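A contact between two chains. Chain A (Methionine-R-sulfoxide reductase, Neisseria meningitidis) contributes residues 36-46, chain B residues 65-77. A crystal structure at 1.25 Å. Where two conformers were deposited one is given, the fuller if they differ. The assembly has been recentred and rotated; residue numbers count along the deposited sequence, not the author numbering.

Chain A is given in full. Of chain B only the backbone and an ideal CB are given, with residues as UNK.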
# COMPACT_ATOMS: atom_id res chain seq x y z
N LEU A 36 2.14 7.93 2.37
CA LEU A 36 3.04 6.89 1.87
C LEU A 36 2.35 6.04 0.84
O LEU A 36 2.93 5.65 -0.19
CB LEU A 36 3.58 6.03 3.03
CG LEU A 36 4.50 6.80 4.01
CD1 LEU A 36 4.87 5.84 5.16
CD2 LEU A 36 5.69 7.47 3.36
N ALA A 37 1.10 5.67 1.11
CA ALA A 37 0.33 4.82 0.20
C ALA A 37 0.13 5.49 -1.13
O ALA A 37 0.34 4.89 -2.22
CB ALA A 37 -0.99 4.41 0.86
N ASN A 38 -0.25 6.77 -1.15
CA ASN A 38 -0.43 7.45 -2.43
C ASN A 38 0.95 7.69 -3.13
O ASN A 38 1.00 7.64 -4.36
CB ASN A 38 -1.19 8.79 -2.30
CG ASN A 38 -2.68 8.62 -2.46
OD1 ASN A 38 -3.06 7.53 -3.07
ND2 ASN A 38 -3.48 9.45 -1.91
N THR A 39 2.01 7.92 -2.38
CA THR A 39 3.31 8.07 -3.02
C THR A 39 3.75 6.79 -3.73
O THR A 39 4.20 6.81 -4.86
CB THR A 39 4.39 8.49 -1.97
OG1 THR A 39 4.01 9.79 -1.43
CG2 THR A 39 5.75 8.64 -2.58
N ALA A 40 3.56 5.63 -3.06
CA ALA A 40 3.84 4.37 -3.69
C ALA A 40 3.04 4.21 -4.93
O ALA A 40 3.49 3.70 -5.98
CB ALA A 40 3.67 3.19 -2.74
N ALA A 41 1.75 4.57 -4.89
CA ALA A 41 0.90 4.46 -6.06
C ALA A 41 1.36 5.28 -7.22
O ALA A 41 1.28 4.85 -8.39
CB ALA A 41 -0.55 4.87 -5.69
N VAL A 42 1.77 6.53 -6.96
CA VAL A 42 2.25 7.40 -8.04
C VAL A 42 3.53 6.83 -8.68
O VAL A 42 3.65 6.76 -9.91
CB VAL A 42 2.43 8.83 -7.62
CG1 VAL A 42 2.99 9.66 -8.77
CG2 VAL A 42 1.13 9.45 -7.19
N LEU A 43 4.46 6.40 -7.81
CA LEU A 43 5.69 5.84 -8.35
C LEU A 43 5.45 4.57 -9.15
O LEU A 43 6.03 4.36 -10.22
CB LEU A 43 6.68 5.60 -7.24
CG LEU A 43 7.25 6.84 -6.54
CD1 LEU A 43 8.04 6.41 -5.30
CD2 LEU A 43 8.10 7.68 -7.48
N LYS A 44 4.56 3.69 -8.63
CA LYS A 44 4.26 2.46 -9.36
C LYS A 44 3.66 2.74 -10.71
O LYS A 44 4.02 2.14 -11.73
CB LYS A 44 3.32 1.60 -8.54
CG LYS A 44 3.10 0.19 -9.07
CD LYS A 44 4.31 -0.79 -8.82
CE LYS A 44 4.03 -2.23 -9.07
NZ LYS A 44 4.24 -2.68 -10.39
N GLU A 45 2.70 3.66 -10.78
CA GLU A 45 2.01 4.00 -12.03
C GLU A 45 3.04 4.64 -13.01
O GLU A 45 3.06 4.31 -14.20
CB GLU A 45 0.80 4.92 -11.83
CG GLU A 45 0.09 5.17 -13.07
CD GLU A 45 -1.23 5.88 -13.01
OE1 GLU A 45 -1.61 6.35 -11.97
OE2 GLU A 45 -1.91 5.99 -14.06
N ALA A 46 3.84 5.57 -12.54
CA ALA A 46 4.73 6.34 -13.39
C ALA A 46 5.86 5.46 -13.92
O ALA A 46 6.17 5.48 -15.11
CB ALA A 46 5.30 7.53 -12.62
N UNK B 65 -10.16 7.04 6.22
CA UNK B 65 -8.85 7.56 5.83
C UNK B 65 -8.08 6.48 5.11
O UNK B 65 -8.00 5.33 5.59
CB UNK B 65 -8.07 8.06 7.04
N UNK B 66 -7.49 6.77 3.98
CA UNK B 66 -6.77 5.85 3.15
C UNK B 66 -5.60 5.21 3.93
O UNK B 66 -4.80 5.83 4.57
CB UNK B 66 -6.27 6.57 1.90
N UNK B 67 -5.56 3.85 3.70
CA UNK B 67 -4.59 2.97 4.30
C UNK B 67 -3.92 2.21 3.12
O UNK B 67 -4.01 2.63 2.00
CB UNK B 67 -5.24 2.03 5.31
N UNK B 68 -3.22 1.06 3.38
CA UNK B 68 -2.57 0.41 2.25
C UNK B 68 -3.53 0.00 1.12
O UNK B 68 -4.67 -0.41 1.39
CB UNK B 68 -1.82 -0.83 2.75
N UNK B 69 -3.02 0.00 -0.10
CA UNK B 69 -3.75 -0.37 -1.28
C UNK B 69 -2.82 -0.61 -2.42
O UNK B 69 -1.66 -0.16 -2.39
CB UNK B 69 -4.78 0.70 -1.65
N UNK B 70 -3.35 -1.25 -3.45
CA UNK B 70 -2.63 -1.46 -4.75
C UNK B 70 -3.54 -0.84 -5.79
O UNK B 70 -4.76 -0.94 -5.68
CB UNK B 70 -2.35 -2.93 -5.05
N UNK B 71 -2.95 -0.24 -6.84
CA UNK B 71 -3.65 0.44 -7.86
C UNK B 71 -3.31 1.93 -7.88
O UNK B 71 -2.45 2.38 -7.12
CB UNK B 71 -5.15 0.22 -7.68
N UNK B 72 -3.97 2.71 -8.74
CA UNK B 72 -3.61 4.13 -8.86
C UNK B 72 -4.03 4.95 -7.66
O UNK B 72 -4.86 4.57 -6.87
CB UNK B 72 -4.24 4.73 -10.12
N UNK B 73 -3.48 6.16 -7.59
CA UNK B 73 -3.76 7.16 -6.59
C UNK B 73 -5.22 7.26 -6.27
O UNK B 73 -6.06 7.24 -7.17
CB UNK B 73 -3.24 8.52 -7.05
N UNK B 74 -5.50 7.46 -4.96
CA UNK B 74 -6.85 7.51 -4.47
C UNK B 74 -7.13 8.71 -3.61
O UNK B 74 -6.24 9.33 -3.07
CB UNK B 74 -7.16 6.23 -3.68
N UNK B 75 -8.40 9.01 -3.42
CA UNK B 75 -8.84 9.99 -2.43
C UNK B 75 -8.40 9.56 -1.06
O UNK B 75 -8.52 8.40 -0.70
CB UNK B 75 -10.36 10.17 -2.47
N UNK B 76 -7.97 10.50 -0.20
CA UNK B 76 -7.50 10.18 1.13
C UNK B 76 -8.55 10.11 2.19
O UNK B 76 -8.30 9.46 3.18
CB UNK B 76 -6.45 11.21 1.56
N UNK B 77 -9.69 10.76 1.98
CA UNK B 77 -10.72 10.90 3.00
C UNK B 77 -12.12 10.76 2.41
O UNK B 77 -12.46 11.43 1.44
CB UNK B 77 -10.58 12.25 3.71

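Position 65 lies out of reach of the helix of chain A, so this contact sets no preference; the residue is B:Val65. At 66 CA-to-CB points toward the helix, yet nothing of chain A lies within 5.5 Å of the ideal CB. A side chain several atoms long is needed to close the gap, and various apolar ones would do. B:Leu66 does it, its CD2 reaching 3.5 Å from A:Asn38 ND2.

At 67 and 68 CA-to-CB points away, leaving the choice open. B:Ala67 meets the helix through its backbone, O lying 3.7 Å from A:Ala37 CB; at 68, phi of -59° is compatible with the deposited B:Pro68.

Position 69 points sideways, with an empty ideal CB, but A:Ala37 and A:Ala41, one helical turn apart, turn their small methyls toward chain B. A long or broad apolar group could fill the space before them. B:Phe69, with chi1 at 70° (p), brings CE1 to 3.5 Å from A:Ala37 CB and CZ to 3.6 Å from A:Ala41 CB. A:Asn38 OD1 sits at the ring edge, 3.2 Å from CZ.

Position 70 points away and tolerates many residues; B:Gln70 bonds elsewhere in the structure. At 71, phi/psi of 115/-176 would jam a CB against the preceding carbonyl O, which calls for glycine. B:Gly71 O packs 3.4 Å from A:Ala41 CB, and a water donates to A:Ala41 O (2.9 Å) and, weakly, to B:Gly71 O (3.0 Å).

At 72 the ideal CB is 3.6 Å from A:Glu45 OE1. A basic or polar group could suit the carboxylate, but phi of -72° also admits proline. The residue is B:Pro72, which offers the carboxylate only van der Waals contact, its CB 3.8 Å from A:Glu45 OE1.

The ideal CB at 73 has A:Val42 CG2 at 4.5 Å and A:Ala41 CB at 4.7 Å, favouring a branched or longer apolar chain. B:Leu73 places CD1 4.1 Å from A:Val42 CG2 and 3.5 Å from A:Asn38 CG.

Position 74 works through its backbone, so many side chains are possible, although the ideal CB lies 4.3 Å from A:Asn38 OD1. The residue is B:Ala74. Its N donates to A:Asn38 OD1 (3.1 Å, 171°), while A:Asn38 ND2 donates to its O (3.0 Å, 147°): one carboxamide satisfies both backbone groups.

Position 75 points away; B:Cys75 is bonded covalently to a group elsewhere. At 76 the ideal CB lies 4.9 Å from A:Asn38 ND2, and a small polar or apolar group would fit; B:Thr76 sets its CG2 3.4 Å from A:Asn38 ND2. Position 77 is out of reach of chain A, so this contact sets no preference; the residue is B:Arg77.

Chain B, residues 65-77: VLAPFQGPLACTR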
# COMPACT_ATOMS: atom_id res chain seq x y z
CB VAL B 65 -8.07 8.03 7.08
CG1 VAL B 65 -6.69 8.61 6.66
CG2 VAL B 65 -8.87 9.11 7.83
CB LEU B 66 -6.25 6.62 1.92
CG LEU B 66 -5.61 5.83 0.81
CD1 LEU B 66 -6.51 4.79 0.21
CD2 LEU B 66 -5.02 6.81 -0.17
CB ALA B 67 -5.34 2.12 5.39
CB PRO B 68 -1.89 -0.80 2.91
CG PRO B 68 -1.56 -0.31 4.29
CD PRO B 68 -2.74 0.53 4.69
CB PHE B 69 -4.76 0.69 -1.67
CG PHE B 69 -4.14 1.98 -2.20
CD1 PHE B 69 -3.73 2.98 -1.38
CD2 PHE B 69 -4.00 2.14 -3.57
CE1 PHE B 69 -3.20 4.18 -1.88
CE2 PHE B 69 -3.46 3.33 -4.08
CZ PHE B 69 -3.10 4.30 -3.22
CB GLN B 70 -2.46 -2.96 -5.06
CG GLN B 70 -1.69 -3.72 -4.07
CD GLN B 70 -0.24 -3.94 -4.45
OE1 GLN B 70 0.13 -3.91 -5.60
NE2 GLN B 70 0.58 -4.26 -3.45
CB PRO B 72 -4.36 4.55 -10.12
CG PRO B 72 -5.54 3.61 -10.17
CD PRO B 72 -4.96 2.29 -9.74
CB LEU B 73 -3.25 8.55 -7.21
CG LEU B 73 -3.65 9.84 -6.74
CD1 LEU B 73 -2.65 10.13 -5.63
CD2 LEU B 73 -3.44 11.01 -7.72
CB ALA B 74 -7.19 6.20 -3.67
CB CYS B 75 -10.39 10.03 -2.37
SG CYS B 75 -11.27 10.31 -3.91
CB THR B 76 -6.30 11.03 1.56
OG1 THR B 76 -6.77 12.37 1.72
CG2 THR B 76 -5.14 10.97 0.61
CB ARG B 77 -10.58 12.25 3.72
CG ARG B 77 -9.62 12.24 4.89
CD ARG B 77 -9.33 13.65 5.39
NE ARG B 77 -8.07 13.72 6.12
CZ ARG B 77 -7.95 13.46 7.42
NH1 ARG B 77 -9.01 13.11 8.13
NH2 ARG B 77 -6.77 13.56 8.01
O HOH W 1 -0.16 2.46 -8.99
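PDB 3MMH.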